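Local structure of SA0254 protein (2OOI) at residues F134-M137 with P141-S144. The protein is of unknown function but carries a UTRA domain, the effector-binding module of HutC-type GntR regulators, and so probably senses a small molecule. Residues are numbered along the deposited sequence; the frame is centred on the assembly and turned at random.
Sequences FYTM and PFDS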
ATOM      1  N   PHE B 134       5.096   3.976  15.071  1.00 53.11           N
ATOM      2  CA  PHE B 134       4.876   5.399  15.267  1.00 53.43           C
ATOM      3  C   PHE B 134       5.938   5.988  16.199  1.00 53.60           C
ATOM      4  O   PHE B 134       6.303   5.383  17.216  1.00 53.94           O
ATOM      5  CB  PHE B 134       3.501   5.650  15.896  1.00 53.63           C
ATOM      6  CG  PHE B 134       2.325   5.281  15.017  1.00 53.80           C
ATOM      7  CD1 PHE B 134       1.653   6.260  14.284  1.00 53.19           C
ATOM      8  CD2 PHE B 134       1.854   3.955  14.965  1.00 54.06           C
ATOM      9  CE1 PHE B 134       0.532   5.922  13.479  1.00 53.63           C
ATOM     10  CE2 PHE B 134       0.742   3.605  14.172  1.00 52.85           C
ATOM     11  CZ  PHE B 134       0.079   4.592  13.428  1.00 53.01           C
ATOM     12  N   TYR B 135       6.406   7.182  15.873  1.00 53.45           N
ATOM     13  CA  TYR B 135       7.367   7.860  16.704  1.00 53.64           C
ATOM     14  C   TYR B 135       6.802   9.182  17.143  1.00 54.09           C
ATOM     15  O   TYR B 135       6.049   9.825  16.415  1.00 53.75           O
ATOM     16  CB  TYR B 135       8.664   8.122  15.952  1.00 53.69           C
ATOM     17  CG  TYR B 135       9.320   6.895  15.379  1.00 53.66           C
ATOM     18  CD1 TYR B 135      10.523   6.410  15.892  1.00 53.61           C
ATOM     19  CD2 TYR B 135       8.751   6.226  14.312  1.00 53.67           C
ATOM     20  CE1 TYR B 135      11.123   5.289  15.354  1.00 52.75           C
ATOM     21  CE2 TYR B 135       9.342   5.115  13.776  1.00 53.65           C
ATOM     22  CZ  TYR B 135      10.524   4.655  14.299  1.00 53.73           C
ATOM     23  OH  TYR B 135      11.079   3.543  13.736  1.00 55.40           O
ATOM     24  N   THR B 136       7.200   9.598  18.334  1.00 54.74           N
ATOM     25  CA  THR B 136       6.891  10.927  18.804  1.00 55.43           C
ATOM     26  C   THR B 136       7.685  11.930  17.991  1.00 56.23           C
ATOM     27  O   THR B 136       8.596  11.568  17.240  1.00 56.38           O
ATOM     28  CB  THR B 136       7.312  11.122  20.247  1.00 54.84           C
ATOM     29  OG1 THR B 136       8.742  11.113  20.310  1.00 53.34           O
ATOM     30  CG2 THR B 136       6.718  10.038  21.128  1.00 53.70           C
ATOM     31  N   MET B 137       7.364  13.203  18.179  1.00 57.35           N
ATOM     32  CA  MET B 137       8.023  14.275  17.440  1.00 58.08           C
ATOM     33  C   MET B 137       9.494  14.432  17.838  1.00 57.59           C
ATOM     34  O   MET B 137      10.216  15.159  17.183  1.00 57.48           O
ATOM     35  CB  MET B 137       7.279  15.596  17.632  1.00 58.30           C
ATOM     36  CG  MET B 137       7.163  16.439  16.351  1.00 60.93           C
ATOM     37  SD  MET B 137       5.865  17.694  16.538  1.00 63.11           S
ATOM     38  CE  MET B 137       4.383  16.642  16.517  1.00 65.42           C
ATOM     39  N   PRO B 141      10.056   5.967  19.478  1.00 52.47           N
ATOM     40  CA  PRO B 141       9.061   5.052  18.926  1.00 51.99           C
ATOM     41  C   PRO B 141       8.141   4.597  20.023  1.00 51.30           C
ATOM     42  O   PRO B 141       8.636   4.155  21.027  1.00 51.74           O
ATOM     43  CB  PRO B 141       9.901   3.875  18.434  1.00 52.11           C
ATOM     44  CG  PRO B 141      11.128   3.876  19.294  1.00 53.07           C
ATOM     45  CD  PRO B 141      11.351   5.312  19.726  1.00 52.73           C
ATOM     46  N   PHE B 142       6.823   4.702  19.874  1.00 50.54           N
ATOM     47  CA  PHE B 142       5.952   4.366  21.002  1.00 49.62           C
ATOM     48  C   PHE B 142       4.875   3.312  20.733  1.00 49.38           C
ATOM     49  O   PHE B 142       4.267   2.812  21.683  1.00 48.88           O
ATOM     50  CB  PHE B 142       5.310   5.635  21.549  1.00 49.22           C
ATOM     51  CG  PHE B 142       4.352   6.271  20.611  1.00 47.86           C
ATOM     52  CD1 PHE B 142       3.048   5.852  20.554  1.00 47.17           C
ATOM     53  CD2 PHE B 142       4.762   7.276  19.759  1.00 49.25           C
ATOM     54  CE1 PHE B 142       2.158   6.423  19.671  1.00 47.77           C
ATOM     55  CE2 PHE B 142       3.864   7.859  18.849  1.00 49.08           C
ATOM     56  CZ  PHE B 142       2.566   7.426  18.814  1.00 47.56           C
ATOM     57  N   ASP B 143       4.644   2.963  19.466  1.00 49.31           N
ATOM     58  CA  ASP B 143       3.546   2.071  19.086  1.00 49.12           C
ATOM     59  C   ASP B 143       4.002   1.188  17.953  1.00 49.27           C
ATOM     60  O   ASP B 143       4.374   1.691  16.893  1.00 50.12           O
ATOM     61  CB  ASP B 143       2.357   2.918  18.638  1.00 49.64           C
ATOM     62  CG  ASP B 143       1.243   2.120  17.945  1.00 49.68           C
ATOM     63  OD1 ASP B 143       1.332   0.888  17.787  1.00 51.01           O
ATOM     64  OD2 ASP B 143       0.234   2.758  17.567  1.00 51.91           O
ATOM     65  N   SER B 144       3.955  -0.125  18.171  1.00 49.29           N
ATOM     66  CA  SER B 144       4.227  -1.133  17.142  1.00 48.97           C
ATOM     67  C   SER B 144       2.935  -1.842  16.777  1.00 48.75           C
ATOM     68  O   SER B 144       2.402  -2.584  17.582  1.00 48.88           O
ATOM     69  CB  SER B 144       5.212  -2.173  17.690  1.00 49.05           C
ATOM     70  OG  SER B 144       5.542  -3.177  16.735  1.00 48.75           O
TER
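F134 and D143 form an antiparallel hydrogen-bonded pair at the turn end of the hairpin built from strands 126-136 and 141-150, F134 N giving to D143 O at 3.0 Å. F134 O in turn accepts from F142 N at 2.8 Å, and P141 CA sends a C-H toward the same oxygen. F134 pairs with D143 but Y135 with P141, so the register shifts by one, a beta bulge with F142 as the extra residue. Its CG sits between its own N and carbonyl carbon (chi1 67°), which swings the ring back across the neighbouring strand. There F142 CZ lies 3.5 Å from F134 CB, F142 CD2 meets the methyl T136 CG2 at 3.7 Å, and the ring edge faces Y135 C. F134 and D143 run side by side on one face of the sheet, carboxylate and ring planes 22° apart, D143 OD2 3.3 Å from F134 CD2. The other carboxylate oxygen, OD1, bonds to S145 OG. On the opposite face, Y135 lays CE1 against P141 CB at 3.6 Å while its ring stacks on F101. F134 thus spends both its N-H and its C=O on the bulge, while the F142 ring packs against I74, L91 and I99.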